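Local coordinates for protein Poly(A) RNA polymerase GLD2 (Rattus norvegicus, PDB 6LBK) that probably adds successive AMP units to the 3' ends of selected cytoplasmic mRNAs, building poly(A) tails, and single nucleotides to certain microRNAs, at residues Gln79-Ile84 / Gln90-Leu95; Ile184-Leu189 / Ser225-Val230. The protein carries 1 engineered substitution. One frame throughout, in Å; residues are numbered along the deposited sequence.

In the fold
Contact 1 lies within the nucleotidyltransferase palm, at its edge strand; contact 2 joins two helices beside that sheet. Contact 1 lays helix 67-85 on edge strand 91-96; contact 2 joins helix 182-194, which follows strand 172-178, to helix 226-239. Their centres lie about 22 Å apart, yet they meet where Phe94 CG packs 3.5 Å from Ile184 CD1. The side chain of Leu93 in contact 1 is about 10 Å from that of Asp111, probably a ligand of the catalytic magnesium, and the side chain of Asn186 in contact 2 about 9 Å, so both lie one shell or more from the probable metal site, on different elements.

Contact 1 of 2, residues Gln79-Ile84 / Gln90-Leu95; sequences QLQREI and QSRLFL
The amide of Gln81 meets the strand with its oxygen end, where OE1 faces the N-H of Leu93, tilted 32° from the carbonyl plane, and lies 3.2 Å from Arg92 CG. The arginine chain runs alongside and carries its guanidinium farther on, that plane turned 80° from the amide. This is helix-on-sheet packing in the palm of a nucleotidyltransferase: helix 67-85 runs nearly antiparallel to strand 91-96, the edge strand of a mixed sheet, after a short connection. With CG anti to the backbone N (chi1 179°) and the chain extended, Gln81 carries its amide to the strand, where Leu93 N donates to OE1 over 2.9 Å in an almost straight bond. Arg77 NH1 donates to Leu93 O and, weakly, to Gln81 OE1, and both polar groups of this edge residue are thereby satisfied by helix side chains. A leucine in place of Gln81 would probably cost both the Leu93 N-H and this weak Arg77 bond their acceptor. Nearer the backbones, Gln81 and Leu93 pass in opposite directions, CB to CB 3.7 Å. The Leu93 methyl CD2 then lies 3.6 Å from Leu80 CB and 3.9 Å from Ile84 CD1, while Leu176 of strand 172-178 touches both Leu93 and Ile84. Toward the start of the strand, Ser91 OG, hydrogen-bonded to Phe88 O, rests 3.5 Å from the Ile84 methyl CG2.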
loop_
_atom_site.group_PDB
_atom_site.type_symbol
_atom_site.label_atom_id
_atom_site.label_comp_id
_atom_site.label_asym_id
_atom_site.label_seq_id
_atom_site.Cartn_x
_atom_site.Cartn_y
_atom_site.Cartn_z
ATOM N N GLN A 79 -19.764 12.363 3.636
ATOM C CA GLN A 79 -20.084 13.613 4.340
ATOM C C GLN A 79 -19.091 14.706 3.989
ATOM O O GLN A 79 -19.464 15.863 3.801
ATOM C CB GLN A 79 -20.119 13.417 5.862
ATOM C CG GLN A 79 -20.229 14.712 6.666
ATOM C CD GLN A 79 -21.587 15.435 6.480
ATOM O OE1 GLN A 79 -22.612 14.810 6.214
ATOM N NE2 GLN A 79 -21.587 16.746 6.649
ATOM N N LEU A 80 -17.822 14.362 3.890
ATOM C CA LEU A 80 -16.845 15.380 3.562
ATOM C C LEU A 80 -16.980 15.832 2.113
ATOM O O LEU A 80 -16.753 17.001 1.816
ATOM C CB LEU A 80 -15.442 14.869 3.869
ATOM C CG LEU A 80 -15.175 14.839 5.374
ATOM C CD1 LEU A 80 -13.708 14.543 5.637
ATOM C CD2 LEU A 80 -15.583 16.158 6.052
ATOM N N GLN A 81 -17.302 14.929 1.186
ATOM C CA GLN A 81 -17.510 15.377 -0.183
ATOM C C GLN A 81 -18.631 16.405 -0.242
ATOM O O GLN A 81 -18.477 17.491 -0.806
ATOM C CB GLN A 81 -17.863 14.213 -1.083
ATOM C CG GLN A 81 -18.089 14.698 -2.470
ATOM C CD GLN A 81 -18.389 13.570 -3.370
ATOM O OE1 GLN A 81 -17.520 12.722 -3.634
ATOM N NE2 GLN A 81 -19.624 13.519 -3.858
ATOM N N ARG A 82 -19.770 16.060 0.343
ATOM C CA ARG A 82 -20.860 17.005 0.483
ATOM C C ARG A 82 -20.354 18.314 1.073
ATOM O O ARG A 82 -20.673 19.407 0.585
ATOM C CB ARG A 82 -21.913 16.355 1.370
ATOM C CG ARG A 82 -23.223 16.985 1.437
ATOM C CD ARG A 82 -24.065 16.005 2.158
ATOM N NE ARG A 82 -24.164 16.244 3.593
ATOM C CZ ARG A 82 -25.153 16.937 4.155
ATOM N NH1 ARG A 82 -25.187 17.082 5.472
ATOM N NH2 ARG A 82 -26.103 17.483 3.396
ATOM N N GLU A 83 -19.550 18.217 2.127
ATOM C CA GLU A 83 -19.091 19.412 2.818
ATOM C C GLU A 83 -18.147 20.241 1.930
ATOM O O GLU A 83 -18.269 21.470 1.859
ATOM C CB GLU A 83 -18.436 18.984 4.140
ATOM C CG GLU A 83 -18.452 20.028 5.248
ATOM C CD GLU A 83 -19.563 19.888 6.330
ATOM O OE1 GLU A 83 -19.820 18.794 6.875
ATOM O OE2 GLU A 83 -20.156 20.916 6.670
ATOM N N ILE A 84 -17.226 19.581 1.221
ATOM C CA ILE A 84 -16.241 20.240 0.360
ATOM C C ILE A 84 -16.921 20.877 -0.834
ATOM O O ILE A 84 -16.454 21.893 -1.360
ATOM C CB ILE A 84 -15.163 19.225 -0.089
ATOM C CG1 ILE A 84 -14.162 18.950 1.035
ATOM C CG2 ILE A 84 -14.410 19.694 -1.339
ATOM C CD1 ILE A 84 -13.258 17.716 0.789
ATOM N N GLN A 90 -17.598 21.470 -8.232
ATOM C CA GLN A 90 -17.218 20.576 -9.308
ATOM C C GLN A 90 -16.259 19.498 -8.835
ATOM O O GLN A 90 -15.564 18.897 -9.662
ATOM C CB GLN A 90 -16.582 21.368 -10.462
ATOM C CG GLN A 90 -17.548 22.057 -11.484
ATOM C CD GLN A 90 -17.950 23.517 -11.155
ATOM O OE1 GLN A 90 -17.531 24.093 -10.147
ATOM N NE2 GLN A 90 -18.721 24.130 -12.055
ATOM N N SER A 91 -16.240 19.201 -7.533
ATOM C CA SER A 91 -15.233 18.317 -6.960
ATOM C C SER A 91 -15.861 17.011 -6.500
ATOM O O SER A 91 -17.033 16.976 -6.104
ATOM C CB SER A 91 -14.518 18.975 -5.774
ATOM O OG SER A 91 -15.379 19.128 -4.671
ATOM N N ARG A 92 -15.073 15.943 -6.569
ATOM C CA ARG A 92 -15.451 14.647 -6.020
ATOM C C ARG A 92 -14.348 14.113 -5.109
ATOM O O ARG A 92 -13.160 14.332 -5.353
ATOM C CB ARG A 92 -15.745 13.648 -7.135
ATOM C CG ARG A 92 -16.610 12.485 -6.718
ATOM C CD ARG A 92 -16.854 11.559 -7.897
ATOM N NE ARG A 92 -17.598 12.209 -8.980
ATOM C CZ ARG A 92 -17.055 12.693 -10.097
ATOM N NH1 ARG A 92 -15.742 12.608 -10.299
ATOM N NH2 ARG A 92 -17.828 13.259 -11.020
ATOM N N LEU A 93 -14.746 13.339 -4.101
ATOM C CA LEU A 93 -13.844 12.850 -3.065
ATOM C C LEU A 93 -13.772 11.326 -3.129
ATOM O O LEU A 93 -14.798 10.643 -2.990
ATOM C CB LEU A 93 -14.349 13.299 -1.698
ATOM C CG LEU A 93 -13.389 13.188 -0.531
ATOM C CD1 LEU A 93 -12.140 13.867 -0.965
ATOM C CD2 LEU A 93 -14.005 13.866 0.689
ATOM N N PHE A 94 -12.566 10.790 -3.317
ATOM C CA PHE A 94 -12.370 9.360 -3.533
ATOM C C PHE A 94 -11.648 8.722 -2.361
ATOM O O PHE A 94 -10.593 9.216 -1.941
ATOM C CB PHE A 94 -11.562 9.106 -4.800
ATOM C CG PHE A 94 -12.327 9.306 -6.050
ATOM C CD1 PHE A 94 -12.558 10.575 -6.547
ATOM C CD2 PHE A 94 -12.784 8.219 -6.758
ATOM C CE1 PHE A 94 -13.251 10.744 -7.739
ATOM C CE2 PHE A 94 -13.493 8.380 -7.940
ATOM C CZ PHE A 94 -13.727 9.642 -8.436
ATOM N N LEU A 95 -12.167 7.592 -1.878
ATOM C CA LEU A 95 -11.345 6.742 -1.020
ATOM C C LEU A 95 -10.300 6.054 -1.874
ATOM O O LEU A 95 -10.612 5.570 -2.963
ATOM C CB LEU A 95 -12.177 5.692 -0.298
ATOM C CG LEU A 95 -12.433 5.971 1.189
ATOM C CD1 LEU A 95 -13.226 4.853 1.848
ATOM C CD2 LEU A 95 -11.144 6.195 1.914
#

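Contact 2 of 2, residues Ile184-Leu189 / Ser225-Val230; sequences IRNTFL and SSYSLV
Two helices of the enzyme's helical part pack beside the palm sheet: helix 182-194, which follows strand 172-178 and touches strand 91-96 through Ile184 and Thr187, faces the first turn of helix 226-239. The second helix opens with the Ser-Ser-Tyr sequence that also occurs in the Cid1 family of nucleotidyltransferases; in Cid1 the tyrosine of this motif stacks on the nucleotide base, and the position of Tyr227 is consistent with a similar place at the cleft. The contact is small, burying 91 Å², and rests on one pair of side chains spanning helices whose nearest CA atoms, those of Asn186 and Tyr227, are 9.8 Å apart. Tyr227 covers most of that span: CG anti to the backbone N (chi1 -170°) sends the phenol across to Asn186. Its hydroxyl arrives beside the root of the asparagine as well as its amide, with Tyr227 OH 3.2 Å from Asn186 CB and 3.1 Å from Asn186 ND2. Amide and ring planes are inclined by 49°, and the amide nitrogen approaches the ring obliquely, 3.5 Å from Tyr227 CZ. The ring also touches Leu190, one turn on from Asn186 in helix 182-194, and Pro331. At the N-cap of helix 226-239, Ser225 OG and Ser228 OG share a hydrogen bond of 2.9 Å, and Ser228 OG also bonds Thr337. The principal polar partner of the pair comes from a third element: Glu330 OE2 accepts from Asn186 ND2 and is hydrogen-bonded to Tyr227 OH. One carboxylate oxygen thus gathers both ends of the contact, and if Glu330 is charged, as seems likely, the phenol would be its second donor, an arrangement that would restrain both the swing of the tyrosine and the rotation of the amide.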
loop_
_atom_site.group_PDB
_atom_site.type_symbol
_atom_site.label_atom_id
_atom_site.label_comp_id
_atom_site.label_asym_id
_atom_site.label_seq_id
_atom_site.Cartn_x
_atom_site.Cartn_y
_atom_site.Cartn_z
ATOM N N ILE A 184 -5.909 6.923 -7.229
ATOM C CA ILE A 184 -7.152 6.243 -7.590
ATOM C C ILE A 184 -6.855 5.050 -8.500
ATOM O O ILE A 184 -7.273 3.915 -8.216
ATOM C CB ILE A 184 -8.163 7.215 -8.227
ATOM C CG1 ILE A 184 -8.626 8.304 -7.241
ATOM C CG2 ILE A 184 -9.360 6.445 -8.780
ATOM C CD1 ILE A 184 -9.327 9.451 -7.897
ATOM N N ARG A 185 -6.045 5.260 -9.548
ATOM C CA ARG A 185 -5.778 4.170 -10.491
ATOM C C ARG A 185 -5.124 2.973 -9.802
ATOM O O ARG A 185 -5.637 1.842 -9.859
ATOM C CB ARG A 185 -4.906 4.658 -11.647
ATOM C CG ARG A 185 -5.547 5.797 -12.410
ATOM C CD ARG A 185 -5.103 5.881 -13.845
ATOM N NE ARG A 185 -5.912 6.900 -14.504
ATOM C CZ ARG A 185 -7.088 6.662 -15.074
ATOM N NH1 ARG A 185 -7.589 5.436 -15.083
ATOM N NH2 ARG A 185 -7.767 7.649 -15.623
ATOM N N ASN A 186 -4.040 3.208 -9.069
ATOM C CA ASN A 186 -3.367 2.042 -8.524
ATOM C C ASN A 186 -4.171 1.400 -7.408
ATOM O O ASN A 186 -4.038 0.183 -7.211
ATOM C CB ASN A 186 -1.944 2.382 -8.076
ATOM C CG ASN A 186 -1.884 3.489 -7.055
ATOM O OD1 ASN A 186 -2.714 3.567 -6.145
ATOM N ND2 ASN A 186 -0.878 4.354 -7.187
ATOM N N THR A 187 -5.097 2.161 -6.774
ATOM C CA THR A 187 -5.970 1.532 -5.778
ATOM C C THR A 187 -6.638 0.302 -6.363
ATOM O O THR A 187 -6.697 -0.753 -5.715
ATOM C CB THR A 187 -7.031 2.502 -5.237
ATOM O OG1 THR A 187 -6.420 3.438 -4.340
ATOM C CG2 THR A 187 -8.086 1.732 -4.466
ATOM N N PHE A 188 -7.127 0.417 -7.600
ATOM C CA PHE A 188 -7.880 -0.673 -8.184
ATOM C C PHE A 188 -7.000 -1.634 -8.963
ATOM O O PHE A 188 -7.409 -2.783 -9.172
ATOM C CB PHE A 188 -9.032 -0.099 -9.025
ATOM C CG PHE A 188 -9.984 0.669 -8.185
ATOM C CD1 PHE A 188 -10.829 -0.005 -7.304
ATOM C CD2 PHE A 188 -9.970 2.048 -8.177
ATOM C CE1 PHE A 188 -11.667 0.681 -6.466
ATOM C CE2 PHE A 188 -10.834 2.756 -7.348
ATOM C CZ PHE A 188 -11.678 2.070 -6.486
ATOM N N LEU A 189 -5.782 -1.215 -9.333
ATOM C CA LEU A 189 -4.787 -2.195 -9.751
ATOM C C LEU A 189 -4.493 -3.140 -8.604
ATOM O O LEU A 189 -4.745 -4.345 -8.694
ATOM C CB LEU A 189 -3.519 -1.482 -10.205
ATOM C CG LEU A 189 -2.301 -2.320 -10.514
ATOM C CD1 LEU A 189 -2.624 -3.173 -11.707
ATOM C CD2 LEU A 189 -1.212 -1.352 -10.812
ATOM N N SER A 225 7.823 2.853 2.356
ATOM C CA SER A 225 6.403 3.147 2.345
ATOM C C SER A 225 5.602 1.860 2.212
ATOM O O SER A 225 6.082 0.857 1.677
ATOM C CB SER A 225 6.046 4.102 1.201
ATOM O OG SER A 225 6.229 3.486 -0.056
ATOM N N SER A 226 4.360 1.905 2.710
ATOM C CA SER A 226 3.482 0.750 2.596
ATOM C C SER A 226 3.324 0.346 1.144
ATOM O O SER A 226 3.287 -0.849 0.822
ATOM C CB SER A 226 2.124 1.076 3.196
ATOM O OG SER A 226 2.165 0.985 4.608
ATOM N N TYR A 227 3.224 1.340 0.253
ATOM C CA TYR A 227 3.088 1.069 -1.175
ATOM C C TYR A 227 4.334 0.386 -1.724
ATOM O O TYR A 227 4.231 -0.526 -2.554
ATOM C CB TYR A 227 2.803 2.369 -1.920
ATOM C CG TYR A 227 2.391 2.245 -3.375
ATOM C CD1 TYR A 227 1.562 1.214 -3.808
ATOM C CD2 TYR A 227 2.796 3.201 -4.315
ATOM C CE1 TYR A 227 1.160 1.122 -5.146
ATOM C CE2 TYR A 227 2.402 3.119 -5.650
ATOM C CZ TYR A 227 1.574 2.074 -6.059
ATOM O OH TYR A 227 1.165 1.997 -7.381
ATOM N N SER A 228 5.521 0.818 -1.282
ATOM C CA SER A 228 6.744 0.139 -1.701
ATOM C C SER A 228 6.715 -1.320 -1.293
ATOM O O SER A 228 6.997 -2.207 -2.102
ATOM C CB SER A 228 7.958 0.817 -1.094
ATOM O OG SER A 228 8.142 2.090 -1.672
ATOM N N LEU A 229 6.344 -1.588 -0.039
ATOM C CA LEU A 229 6.279 -2.966 0.440
ATOM C C LEU A 229 5.293 -3.786 -0.371
ATOM O O LEU A 229 5.583 -4.924 -0.738
ATOM C CB LEU A 229 5.887 -3.009 1.910
ATOM C CG LEU A 229 6.930 -3.013 2.996
ATOM C CD1 LEU A 229 6.153 -3.013 4.262
ATOM C CD2 LEU A 229 7.789 -4.266 2.897
ATOM N N VAL A 230 4.076 -3.273 -0.546
ATOM C CA VAL A 230 3.052 -3.977 -1.313
ATOM C C VAL A 230 3.574 -4.311 -2.682
ATOM O O VAL A 230 3.343 -5.403 -3.197
ATOM C CB VAL A 230 1.748 -3.146 -1.403
ATOM C CG1 VAL A 230 0.746 -3.870 -2.271
ATOM C CG2 VAL A 230 1.155 -2.943 -0.021
#